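Local coordinates for protein putative cytochrome P450 120 (Synechocystis sp., PDB 2VE3) that binds heme and retinoic acid and probably acts as a cytochrome P450 monooxygenase, inserting an oxygen atom into its substrate, at residues T79-L82 / S83-I86; I107-Q110 / A111-R115; D275-E278 / R279-E283. All coordinates share one frame; numbering follows the deposited sequence.

Contact 1. Residues T79-L82 / S83-I86; sequences TWPL and STRI. With REA (retinoic acid), chain D.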
ATOM      1  N   THR A  79      13.318   7.346  -4.203  1.00 20.76           N
ATOM      2  CA  THR A  79      13.111   8.516  -3.372  1.00 20.01           C
ATOM      3  C   THR A  79      11.624   8.695  -3.073  1.00 19.59           C
ATOM      4  O   THR A  79      10.782   7.957  -3.576  1.00 18.74           O
ATOM      5  CB  THR A  79      13.760   9.770  -4.019  1.00 20.47           C
ATOM      6  OG1 THR A  79      13.917  10.794  -3.036  1.00 19.77           O
ATOM      7  CG2 THR A  79      12.937  10.268  -5.209  1.00 19.36           C
ATOM      8  N   TRP A  80      11.320   9.675  -2.230  1.00 19.49           N
ATOM      9  CA  TRP A  80       9.951  10.000  -1.864  1.00 19.02           C
ATOM     10  C   TRP A  80       9.887  11.515  -1.721  1.00 19.18           C
ATOM     11  O   TRP A  80      10.915  12.140  -1.487  1.00 19.23           O
ATOM     12  CB  TRP A  80       9.543   9.279  -0.572  1.00 18.04           C
ATOM     13  CG  TRP A  80       9.267   7.771  -0.761  1.00 17.95           C
ATOM     14  CD1 TRP A  80      10.043   6.728  -0.332  1.00 17.11           C
ATOM     15  CD2 TRP A  80       8.158   7.179  -1.459  1.00 17.05           C
ATOM     16  NE1 TRP A  80       9.480   5.529  -0.710  1.00 18.03           N
ATOM     17  CE2 TRP A  80       8.324   5.776  -1.398  1.00 16.12           C
ATOM     18  CE3 TRP A  80       7.040   7.703  -2.134  1.00 15.32           C
ATOM     19  CZ2 TRP A  80       7.418   4.889  -1.978  1.00 16.52           C
ATOM     20  CZ3 TRP A  80       6.132   6.814  -2.703  1.00 17.32           C
ATOM     21  CH2 TRP A  80       6.326   5.425  -2.618  1.00 16.37           C
ATOM     22  N   PRO A  81       8.695  12.112  -1.899  1.00 19.21           N
ATOM     23  CA  PRO A  81       8.490  13.542  -1.625  1.00 19.94           C
ATOM     24  C   PRO A  81       9.065  14.021  -0.265  1.00 19.91           C
ATOM     25  O   PRO A  81       9.136  13.251   0.690  1.00 20.35           O
ATOM     26  CB  PRO A  81       6.967  13.680  -1.672  1.00 19.83           C
ATOM     27  CG  PRO A  81       6.536  12.602  -2.651  1.00 18.86           C
ATOM     28  CD  PRO A  81       7.466  11.462  -2.399  1.00 19.57           C
ATOM     29  N   LEU A  82       9.479  15.281  -0.198  1.00 20.49           N
ATOM     30  CA  LEU A  82      10.191  15.817   0.971  1.00 21.11           C
ATOM     31  C   LEU A  82       9.492  15.552   2.312  1.00 21.03           C
ATOM     32  O   LEU A  82      10.150  15.196   3.304  1.00 21.22           O
ATOM     33  CB  LEU A  82      10.473  17.337   0.805  1.00 21.04           C
ATOM     34  CG  LEU A  82      11.229  17.973   1.990  1.00 21.60           C
ATOM     35  CD1 LEU A  82      12.559  17.257   2.227  1.00 22.33           C
ATOM     36  CD2 LEU A  82      11.444  19.483   1.849  1.00 21.56           C
ATOM     37  N   SER A  83       8.175  15.752   2.341  1.00 20.64           N
ATOM     38  CA  SER A  83       7.365  15.487   3.522  1.00 20.76           C
ATOM     39  C   SER A  83       7.430  14.017   3.949  1.00 20.22           C
ATOM     40  O   SER A  83       7.555  13.721   5.135  1.00 19.81           O
ATOM     41  CB  SER A  83       5.910  15.878   3.257  1.00 21.07           C
ATOM     42  OG  SER A  83       5.394  15.157   2.144  1.00 22.18           O
ATOM     43  N   THR A  84       7.331  13.112   2.973  1.00 19.75           N
ATOM     44  CA  THR A  84       7.360  11.662   3.219  1.00 18.87           C
ATOM     45  C   THR A  84       8.695  11.219   3.811  1.00 18.78           C
ATOM     46  O   THR A  84       8.728  10.441   4.759  1.00 19.54           O
ATOM     47  CB  THR A  84       7.119  10.844   1.920  1.00 18.98           C
ATOM     48  OG1 THR A  84       6.198  11.533   1.073  1.00 17.27           O
ATOM     49  CG2 THR A  84       6.595   9.441   2.242  1.00 17.54           C
ATOM     50  N   ARG A  85       9.786  11.716   3.244  1.00 19.01           N
ATOM     51  CA  ARG A  85      11.115  11.344   3.701  1.00 19.33           C
ATOM     52  C   ARG A  85      11.353  11.737   5.147  1.00 18.46           C
ATOM     53  O   ARG A  85      11.749  10.900   5.939  1.00 18.42           O
ATOM     54  CB  ARG A  85      12.195  11.911   2.772  1.00 20.25           C
ATOM     55  CG  ARG A  85      12.441  11.009   1.563  1.00 22.25           C
ATOM     56  CD  ARG A  85      13.586  11.496   0.690  1.00 24.82           C
ATOM     57  NE  ARG A  85      13.202  12.696  -0.041  1.00 29.05           N
ATOM     58  CZ  ARG A  85      13.685  13.911   0.205  1.00 29.90           C
ATOM     59  NH1 ARG A  85      14.592  14.095   1.165  1.00 29.09           N
ATOM     60  NH2 ARG A  85      13.261  14.940  -0.516  1.00 30.15           N
ATOM     61  N   ILE A  86      11.044  12.993   5.488  1.00 18.06           N
ATOM     62  CA  ILE A  86      11.169  13.515   6.853  1.00 17.44           C
ATOM     63  C   ILE A  86      10.359  12.709   7.872  1.00 17.98           C
ATOM     64  O   ILE A  86      10.850  12.391   8.957  1.00 18.49           O
ATOM     65  CB  ILE A  86      10.762  15.035   6.933  1.00 17.23           C
ATOM     66  CG1 ILE A  86      11.719  15.887   6.090  1.00 16.52           C
ATOM     67  CG2 ILE A  86      10.721  15.505   8.376  1.00 16.93           C
ATOM     68  CD1 ILE A  86      11.354  17.372   5.973  1.00 16.83           C
TER
HETATM   69  C1  REA D1445       4.540   2.189   1.026  1.00  9.60           C
HETATM   70  C2  REA D1445       5.700   1.724   1.900  1.00  9.23           C
HETATM   71  C3  REA D1445       6.994   2.416   1.469  1.00 11.87           C
HETATM   72  C4  REA D1445       6.909   3.912   1.762  1.00 12.61           C
HETATM   73  C5  REA D1445       5.581   4.519   1.358  1.00 12.64           C
HETATM   74  C6  REA D1445       4.475   3.728   1.027  1.00 11.85           C
HETATM   75  C7  REA D1445       3.219   4.406   0.681  1.00 12.87           C
HETATM   76  C8  REA D1445       3.060   5.004  -0.645  1.00 13.46           C
HETATM   77  C9  REA D1445       1.851   5.812  -0.909  1.00 15.97           C
HETATM   78  C10 REA D1445       1.944   6.735  -2.020  1.00 17.23           C
HETATM   79  C11 REA D1445       0.912   6.911  -3.028  1.00 19.25           C
HETATM   80  C12 REA D1445       1.432   7.550  -4.236  1.00 21.37           C
HETATM   81  C13 REA D1445       0.762   8.668  -4.898  1.00 23.82           C
HETATM   82  C14 REA D1445       1.363   9.050  -6.114  1.00 26.04           C
HETATM   83  C15 REA D1445       0.667   9.681  -7.221  1.00 27.61           C
HETATM   84  C16 REA D1445       4.751   1.715  -0.425  1.00 10.58           C
HETATM   85  C17 REA D1445       3.271   1.562   1.604  1.00  9.65           C
HETATM   86  C18 REA D1445       5.481   6.025   1.351  1.00 14.68           C
HETATM   87  C19 REA D1445       0.602   5.733  -0.063  1.00 15.51           C
HETATM   88  C20 REA D1445      -0.445   9.339  -4.296  1.00 24.88           C
HETATM   89  O1  REA D1445      -0.561   9.866  -7.180  1.00 32.86           O
HETATM   90  O2  REA D1445       1.303  10.045  -8.221  1.00 28.91           O
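Pro81 and Arg85 meet through the backbone where the chain leaves an extended run and enters a helix: Arg85 N donates to Pro81 O at 3.0 Å, and Ile86 N follows onto Leu82 O at 3.2 Å. Pro81 is the N-cap residue, so its carbonyl takes the first i to i+4 bond. Arg85 then reaches back past the cap. Its chain bends at chi3 (-72°), which brings NE to Trp80 O at 2.8 Å. That oxygen lies at the edge of the guanidinium, near its plane, and the N-H points at it fairly straight (155°). Leu82 crosses Arg85 at about a right angle, with its CA over one guanidinium face and CD1 3.7 Å from Arg85 NH2. With an alanine at the Arg85 position, Trp80 O would probably lose its NE donor and the flank of Leu82 its cover, so that the turn into the helix is held less firmly. Leu82 CD1 also packs on Ile86 CD1 at 3.9 Å. The Trp80 indole extends away from the helix start into the pocket. The methyl C18 of retinoic acid sits over the centre of one indole face, and C5 lies 3.8 Å from Trp80 CZ2. Thr84 touches the same methyl: its CG2, anti to the backbone N, lies 3.7 Å from C18. Its OG1 bonds to Leu181 O, as does Ser83 OG. Trp80 also touches the heme, so one side chain borders both cofactor and ligand. The turn links strand 76-79 to helix 82-88. Thr79 pairs through its backbone with Phe322 of strand 320-325, and Ser83 and Ile86 rest on Phe193 of helix 192-215.

Contact 2. Residues I107-Q110 / A111-R115; sequences ILYQ and AFLPR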
ATOM      1  N   ILE A 107      16.786  -8.778   5.972  1.00 30.74           N
ATOM      2  CA  ILE A 107      16.378  -8.828   7.382  1.00 30.73           C
ATOM      3  C   ILE A 107      14.846  -8.795   7.551  1.00 31.22           C
ATOM      4  O   ILE A 107      14.256  -9.639   8.248  1.00 30.57           O
ATOM      5  CB  ILE A 107      17.022  -7.651   8.166  1.00 30.77           C
ATOM      6  CG1 ILE A 107      18.524  -7.902   8.361  1.00 30.28           C
ATOM      7  CG2 ILE A 107      16.311  -7.412   9.503  1.00 30.39           C
ATOM      8  CD1 ILE A 107      19.312  -6.689   8.715  1.00 30.83           C
ATOM      9  N   LEU A 108      14.216  -7.819   6.898  1.00 31.91           N
ATOM     10  CA  LEU A 108      12.772  -7.612   7.008  1.00 32.78           C
ATOM     11  C   LEU A 108      11.964  -8.740   6.363  1.00 33.34           C
ATOM     12  O   LEU A 108      10.935  -9.138   6.898  1.00 33.31           O
ATOM     13  CB  LEU A 108      12.375  -6.208   6.492  1.00 32.58           C
ATOM     14  CG  LEU A 108      12.719  -5.043   7.444  1.00 32.31           C
ATOM     15  CD1 LEU A 108      13.016  -3.726   6.730  1.00 32.15           C
ATOM     16  CD2 LEU A 108      11.632  -4.832   8.477  1.00 32.57           C
ATOM     17  N   TYR A 109      12.452  -9.286   5.251  1.00 34.63           N
ATOM     18  CA  TYR A 109      11.772 -10.391   4.565  1.00 35.99           C
ATOM     19  C   TYR A 109      11.498 -11.581   5.496  1.00 36.05           C
ATOM     20  O   TYR A 109      10.472 -12.242   5.390  1.00 35.53           O
ATOM     21  CB  TYR A 109      12.553 -10.829   3.316  1.00 37.29           C
ATOM     22  CG  TYR A 109      11.955 -12.037   2.617  1.00 39.48           C
ATOM     23  CD1 TYR A 109      10.618 -12.033   2.186  1.00 41.33           C
ATOM     24  CD2 TYR A 109      12.723 -13.189   2.384  1.00 41.20           C
ATOM     25  CE1 TYR A 109      10.056 -13.147   1.546  1.00 41.49           C
ATOM     26  CE2 TYR A 109      12.166 -14.314   1.740  1.00 41.42           C
ATOM     27  CZ  TYR A 109      10.833 -14.278   1.323  1.00 40.67           C
ATOM     28  OH  TYR A 109      10.262 -15.373   0.691  1.00 40.90           O
ATOM     29  N   GLN A 110      12.411 -11.821   6.425  1.00 36.33           N
ATOM     30  CA  GLN A 110      12.255 -12.888   7.406  1.00 37.01           C
ATOM     31  C   GLN A 110      10.962 -12.780   8.233  1.00 36.93           C
ATOM     32  O   GLN A 110      10.460 -13.784   8.731  1.00 36.87           O
ATOM     33  CB  GLN A 110      13.490 -12.956   8.302  1.00 37.32           C
ATOM     34  CG  GLN A 110      14.740 -13.463   7.575  1.00 38.97           C
ATOM     35  CD  GLN A 110      14.718 -14.971   7.370  1.00 42.09           C
ATOM     36  OE1 GLN A 110      14.446 -15.732   8.308  1.00 43.74           O
ATOM     37  NE2 GLN A 110      15.002 -15.411   6.144  1.00 42.29           N
ATOM     38  N   ALA A 111      10.419 -11.568   8.354  1.00 36.78           N
ATOM     39  CA  ALA A 111       9.122 -11.372   9.005  1.00 36.69           C
ATOM     40  C   ALA A 111       7.956 -11.872   8.162  1.00 36.64           C
ATOM     41  O   ALA A 111       6.863 -12.089   8.685  1.00 36.95           O
ATOM     42  CB  ALA A 111       8.917  -9.909   9.405  1.00 36.66           C
ATOM     43  N   PHE A 112       8.191 -12.081   6.868  1.00 36.66           N
ATOM     44  CA  PHE A 112       7.113 -12.461   5.947  1.00 36.50           C
ATOM     45  C   PHE A 112       7.338 -13.808   5.245  1.00 36.64           C
ATOM     46  O   PHE A 112       6.857 -14.029   4.136  1.00 36.34           O
ATOM     47  CB  PHE A 112       6.849 -11.324   4.941  1.00 36.37           C
ATOM     48  CG  PHE A 112       6.607  -9.987   5.596  1.00 35.75           C
ATOM     49  CD1 PHE A 112       5.371  -9.678   6.141  1.00 35.69           C
ATOM     50  CD2 PHE A 112       7.625  -9.053   5.697  1.00 36.57           C
ATOM     51  CE1 PHE A 112       5.149  -8.459   6.761  1.00 35.96           C
ATOM     52  CE2 PHE A 112       7.404  -7.824   6.319  1.00 37.02           C
ATOM     53  CZ  PHE A 112       6.162  -7.528   6.846  1.00 35.66           C
ATOM     54  N   LEU A 113       8.059 -14.713   5.903  1.00 37.22           N
ATOM     55  CA  LEU A 113       8.282 -16.059   5.360  1.00 37.89           C
ATOM     56  C   LEU A 113       6.985 -16.866   5.343  1.00 38.45           C
ATOM     57  O   LEU A 113       6.147 -16.691   6.228  1.00 38.09           O
ATOM     58  CB  LEU A 113       9.364 -16.798   6.154  1.00 37.77           C
ATOM     59  CG  LEU A 113      10.774 -16.194   6.101  1.00 38.18           C
ATOM     60  CD1 LEU A 113      11.643 -16.794   7.191  1.00 38.14           C
ATOM     61  CD2 LEU A 113      11.412 -16.369   4.725  1.00 37.04           C
ATOM     62  N   PRO A 114       6.814 -17.743   4.328  1.00 39.36           N
ATOM     63  CA  PRO A 114       5.623 -18.580   4.183  1.00 40.19           C
ATOM     64  C   PRO A 114       5.103 -19.189   5.491  1.00 40.86           C
ATOM     65  O   PRO A 114       3.892 -19.194   5.716  1.00 41.32           O
ATOM     66  CB  PRO A 114       6.087 -19.673   3.215  1.00 40.25           C
ATOM     67  CG  PRO A 114       7.049 -18.965   2.331  1.00 40.01           C
ATOM     68  CD  PRO A 114       7.767 -17.974   3.220  1.00 39.42           C
ATOM     69  N   ARG A 115       5.998 -19.689   6.341  1.00 41.29           N
ATOM     70  CA  ARG A 115       5.581 -20.304   7.604  1.00 41.80           C
ATOM     71  C   ARG A 115       5.253 -19.291   8.697  1.00 40.93           C
ATOM     72  O   ARG A 115       4.385 -19.541   9.519  1.00 40.80           O
ATOM     73  CB  ARG A 115       6.612 -21.331   8.098  1.00 41.82           C
ATOM     74  CG  ARG A 115       6.504 -22.686   7.398  1.00 43.10           C
ATOM     75  CD  ARG A 115       7.510 -23.691   7.942  1.00 43.73           C
ATOM     76  NE  ARG A 115       8.897 -23.309   7.654  1.00 47.81           N
ATOM     77  CZ  ARG A 115       9.950 -23.691   8.376  1.00 48.81           C
ATOM     78  NH1 ARG A 115       9.787 -24.465   9.448  1.00 49.14           N
ATOM     79  NH2 ARG A 115      11.170 -23.289   8.034  1.00 49.45           N
TER
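Ala111 and Phe112 fold back on Leu108 and Tyr109 in the turn between helix 98-109 and helix 114-118. Ala111 N donates to Leu108 O at 2.9 Å and Phe112 N to Tyr109 O at 2.7 Å. Both are i to i+3 bonds. The inner side is closely packed. Ala111 CB lies over one face of the Phe112 ring, offset toward its rim, and 3.3 Å from Leu108 O. Phe112 CG is anti to its own carbonyl carbon (chi1 -53°), which brings CD2 to 3.5 Å from Leu108 O. The ring also touches the heme. The outer side is looser and faces solvent. There Leu113 fits between two exposed side chains. Its CD2 meets Tyr109 CE2 at 3.7 Å, the two side chains crossing at about a right angle. Its CD1 comes beside the amide of Gln110, whose chain bends at chi2 (-77°). Leu113 is the N-cap of helix 114-118. Leu108 and Phe112 both pack on Leu251 of helix 241-272 and on Leu392, next to Cys391, while Ala111 rests on Ile227 of helix 224-230.

Contact 3. Residues D275-E278 / R279-E283; sequences DIRE and RVRQE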
ATOM      1  N   ASP A 275     -22.665 -11.063  -8.451  1.00 18.67           N
ATOM      2  CA  ASP A 275     -22.497 -12.292  -9.198  1.00 19.09           C
ATOM      3  C   ASP A 275     -21.105 -12.823  -8.946  1.00 18.76           C
ATOM      4  O   ASP A 275     -20.920 -14.020  -8.797  1.00 18.78           O
ATOM      5  CB  ASP A 275     -22.721 -12.046 -10.702  1.00 18.78           C
ATOM      6  CG  ASP A 275     -21.818 -10.938 -11.275  1.00 20.25           C
ATOM      7  OD1 ASP A 275     -21.547  -9.922 -10.581  1.00 20.55           O
ATOM      8  OD2 ASP A 275     -21.390 -11.078 -12.441  1.00 20.24           O
ATOM      9  N   ILE A 276     -20.129 -11.920  -8.915  1.00 18.87           N
ATOM     10  CA  ILE A 276     -18.749 -12.266  -8.585  1.00 18.92           C
ATOM     11  C   ILE A 276     -18.666 -12.714  -7.125  1.00 19.23           C
ATOM     12  O   ILE A 276     -17.997 -13.699  -6.804  1.00 19.25           O
ATOM     13  CB  ILE A 276     -17.762 -11.089  -8.907  1.00 18.78           C
ATOM     14  CG1 ILE A 276     -17.888 -10.708 -10.383  1.00 18.32           C
ATOM     15  CG2 ILE A 276     -16.326 -11.491  -8.567  1.00 17.82           C
ATOM     16  CD1 ILE A 276     -16.976  -9.611 -10.860  1.00 19.75           C
ATOM     17  N   ARG A 277     -19.392 -12.009  -6.261  1.00 19.22           N
ATOM     18  CA  ARG A 277     -19.508 -12.345  -4.847  1.00 19.65           C
ATOM     19  C   ARG A 277     -19.999 -13.788  -4.632  1.00 20.12           C
ATOM     20  O   ARG A 277     -19.462 -14.514  -3.784  1.00 19.84           O
ATOM     21  CB  ARG A 277     -20.456 -11.339  -4.178  1.00 19.44           C
ATOM     22  CG  ARG A 277     -20.577 -11.429  -2.658  1.00 19.69           C
ATOM     23  CD  ARG A 277     -21.105 -10.107  -2.147  1.00 21.60           C
ATOM     24  NE  ARG A 277     -22.546 -10.078  -1.916  1.00 26.47           N
ATOM     25  CZ  ARG A 277     -23.324  -9.012  -2.099  1.00 25.17           C
ATOM     26  NH1 ARG A 277     -22.825  -7.884  -2.573  1.00 25.07           N
ATOM     27  NH2 ARG A 277     -24.620  -9.087  -1.849  1.00 28.39           N
ATOM     28  N   GLU A 278     -21.010 -14.191  -5.402  1.00 20.47           N
ATOM     29  CA  GLU A 278     -21.564 -15.544  -5.316  1.00 21.38           C
ATOM     30  C   GLU A 278     -20.600 -16.633  -5.793  1.00 21.22           C
ATOM     31  O   GLU A 278     -20.575 -17.717  -5.232  1.00 20.74           O
ATOM     32  CB  GLU A 278     -22.857 -15.647  -6.123  1.00 21.68           C
ATOM     33  CG  GLU A 278     -24.057 -14.999  -5.481  1.00 25.94           C
ATOM     34  CD  GLU A 278     -24.618 -15.797  -4.313  1.00 31.52           C
ATOM     35  OE1 GLU A 278     -24.226 -16.980  -4.129  1.00 34.25           O
ATOM     36  OE2 GLU A 278     -25.454 -15.228  -3.578  1.00 33.11           O
ATOM     37  N   ARG A 279     -19.842 -16.356  -6.852  1.00 22.07           N
ATOM     38  CA  ARG A 279     -18.859 -17.306  -7.358  1.00 23.28           C
ATOM     39  C   ARG A 279     -17.748 -17.569  -6.346  1.00 23.70           C
ATOM     40  O   ARG A 279     -17.237 -18.687  -6.266  1.00 24.11           O
ATOM     41  CB  ARG A 279     -18.254 -16.834  -8.678  1.00 23.44           C
ATOM     42  CG  ARG A 279     -19.245 -16.705  -9.843  1.00 23.61           C
ATOM     43  CD  ARG A 279     -18.510 -16.555 -11.174  1.00 23.15           C
ATOM     44  NE  ARG A 279     -17.546 -17.640 -11.380  1.00 24.18           N
ATOM     45  CZ  ARG A 279     -16.532 -17.615 -12.244  1.00 24.63           C
ATOM     46  NH1 ARG A 279     -16.315 -16.539 -13.001  1.00 21.42           N
ATOM     47  NH2 ARG A 279     -15.724 -18.675 -12.348  1.00 24.89           N
ATOM     48  N   VAL A 280     -17.371 -16.535  -5.595  1.00 24.17           N
ATOM     49  CA  VAL A 280     -16.426 -16.670  -4.475  1.00 25.05           C
ATOM     50  C   VAL A 280     -17.025 -17.593  -3.408  1.00 25.64           C
ATOM     51  O   VAL A 280     -16.343 -18.475  -2.873  1.00 25.65           O
ATOM     52  CB  VAL A 280     -16.047 -15.287  -3.847  1.00 24.68           C
ATOM     53  CG1 VAL A 280     -15.238 -15.461  -2.559  1.00 24.65           C
ATOM     54  CG2 VAL A 280     -15.274 -14.440  -4.826  1.00 24.32           C
ATOM     55  N   ARG A 281     -18.306 -17.375  -3.119  1.00 26.37           N
ATOM     56  CA  ARG A 281     -19.031 -18.131  -2.118  1.00 27.43           C
ATOM     57  C   ARG A 281     -19.182 -19.593  -2.537  1.00 28.32           C
ATOM     58  O   ARG A 281     -19.057 -20.484  -1.715  1.00 27.82           O
ATOM     59  CB  ARG A 281     -20.400 -17.496  -1.850  1.00 27.18           C
ATOM     60  CG  ARG A 281     -21.115 -18.047  -0.607  1.00 27.27           C
ATOM     61  CD  ARG A 281     -22.339 -17.204  -0.211  1.00 27.42           C
ATOM     62  NE  ARG A 281     -21.963 -15.925   0.406  1.00 25.73           N
ATOM     63  CZ  ARG A 281     -22.417 -14.727   0.030  1.00 25.44           C
ATOM     64  NH1 ARG A 281     -23.290 -14.596  -0.968  1.00 23.49           N
ATOM     65  NH2 ARG A 281     -22.007 -13.647   0.675  1.00 25.05           N
ATOM     66  N   GLN A 282     -19.461 -19.810  -3.820  1.00 30.08           N
ATOM     67  CA  GLN A 282     -19.589 -21.141  -4.401  1.00 32.03           C
ATOM     68  C   GLN A 282     -18.266 -21.893  -4.265  1.00 32.70           C
ATOM     69  O   GLN A 282     -18.247 -23.110  -4.054  1.00 33.11           O
ATOM     70  CB  GLN A 282     -20.016 -21.035  -5.874  1.00 31.73           C
ATOM     71  CG  GLN A 282     -20.112 -22.382  -6.609  1.00 33.41           C
ATOM     72  CD  GLN A 282     -20.392 -22.269  -8.118  1.00 33.73           C
ATOM     73  OE1 GLN A 282     -21.227 -23.007  -8.662  1.00 35.27           O
ATOM     74  NE2 GLN A 282     -19.683 -21.360  -8.798  1.00 36.58           N
ATOM     75  N   GLU A 283     -17.162 -21.154  -4.379  1.00 33.71           N
ATOM     76  CA  GLU A 283     -15.829 -21.719  -4.245  1.00 34.04           C
ATOM     77  C   GLU A 283     -15.563 -22.184  -2.821  1.00 35.27           C
ATOM     78  O   GLU A 283     -15.059 -23.288  -2.616  1.00 35.07           O
ATOM     79  CB  GLU A 283     -14.761 -20.718  -4.698  1.00 34.04           C
ATOM     80  CG  GLU A 283     -13.340 -21.219  -4.546  1.00 32.77           C
ATOM     81  CD  GLU A 283     -12.313 -20.225  -5.041  1.00 32.86           C
ATOM     82  OE1 GLU A 283     -12.207 -19.109  -4.463  1.00 30.63           O
ATOM     83  OE2 GLU A 283     -11.616 -20.574  -6.011  1.00 27.76           O
TER
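On helix 274-285, a helix away from the heme, Glu278 and Arg281 form an i to i+3 salt bridge. Glu278 OE2 lies 3.4 Å from Arg281 NH1, at the edge of the guanidinium and near its plane. The carboxylate plane is turned 78° from the guanidinium plane. OE2 makes the approach; Glu278 OE1 stays 4.1 Å from Arg281 NH1. Glu278 bends at chi2 (-74°), which carries its carboxylate to Arg281 NH1. Beneath them the backbone is regular. Arg281 N bonds to Arg277 O at 3.2 Å, and Gln282 N to Glu278 O at 2.8 Å. Arg277 NE and Arg281 NH1 both form salt bridges with Asp413, which draws the two guanidinium groups together; Arg277 NE and Arg281 NH2 lie 4.4 Å apart. Arg281 NE also bonds to Ile409 O, and Arg277 NH1 to Leu270 O. Val280 and Arg277 both pack on Ile409 of helix 394-411, and Ile276 packs on Tyr303 and Val307 of helix 302-314. This is consistent with an amphipathic helix: Ile276 and Val280 are buried against neighbouring helices, Arg277 is buried but paired, and Glu278 and Gln282 are exposed.

Overall arrangement
Contacts 1 and 2 both border the heme, while contact 3 lies far from it. Trp80 of contact 1 and Phe112 of contact 2 each come within about 4 Å of the cofactor. Their side chains are about 10 Å and 8 Å from that of Cys391, the probable axial ligand of the iron. The two contacts do not touch: their nearest atoms are about 12 Å apart. Retinoic acid touches contact 1 directly, whereas Leu108 of contact 2 stays about 10 Å from it. Gln345 hydrogen-bonds the ligand separately. Contact 3 lies across the chain's centre from contact 1, with centres 41 Å apart, and its centre is 32 Å from that of contact 2.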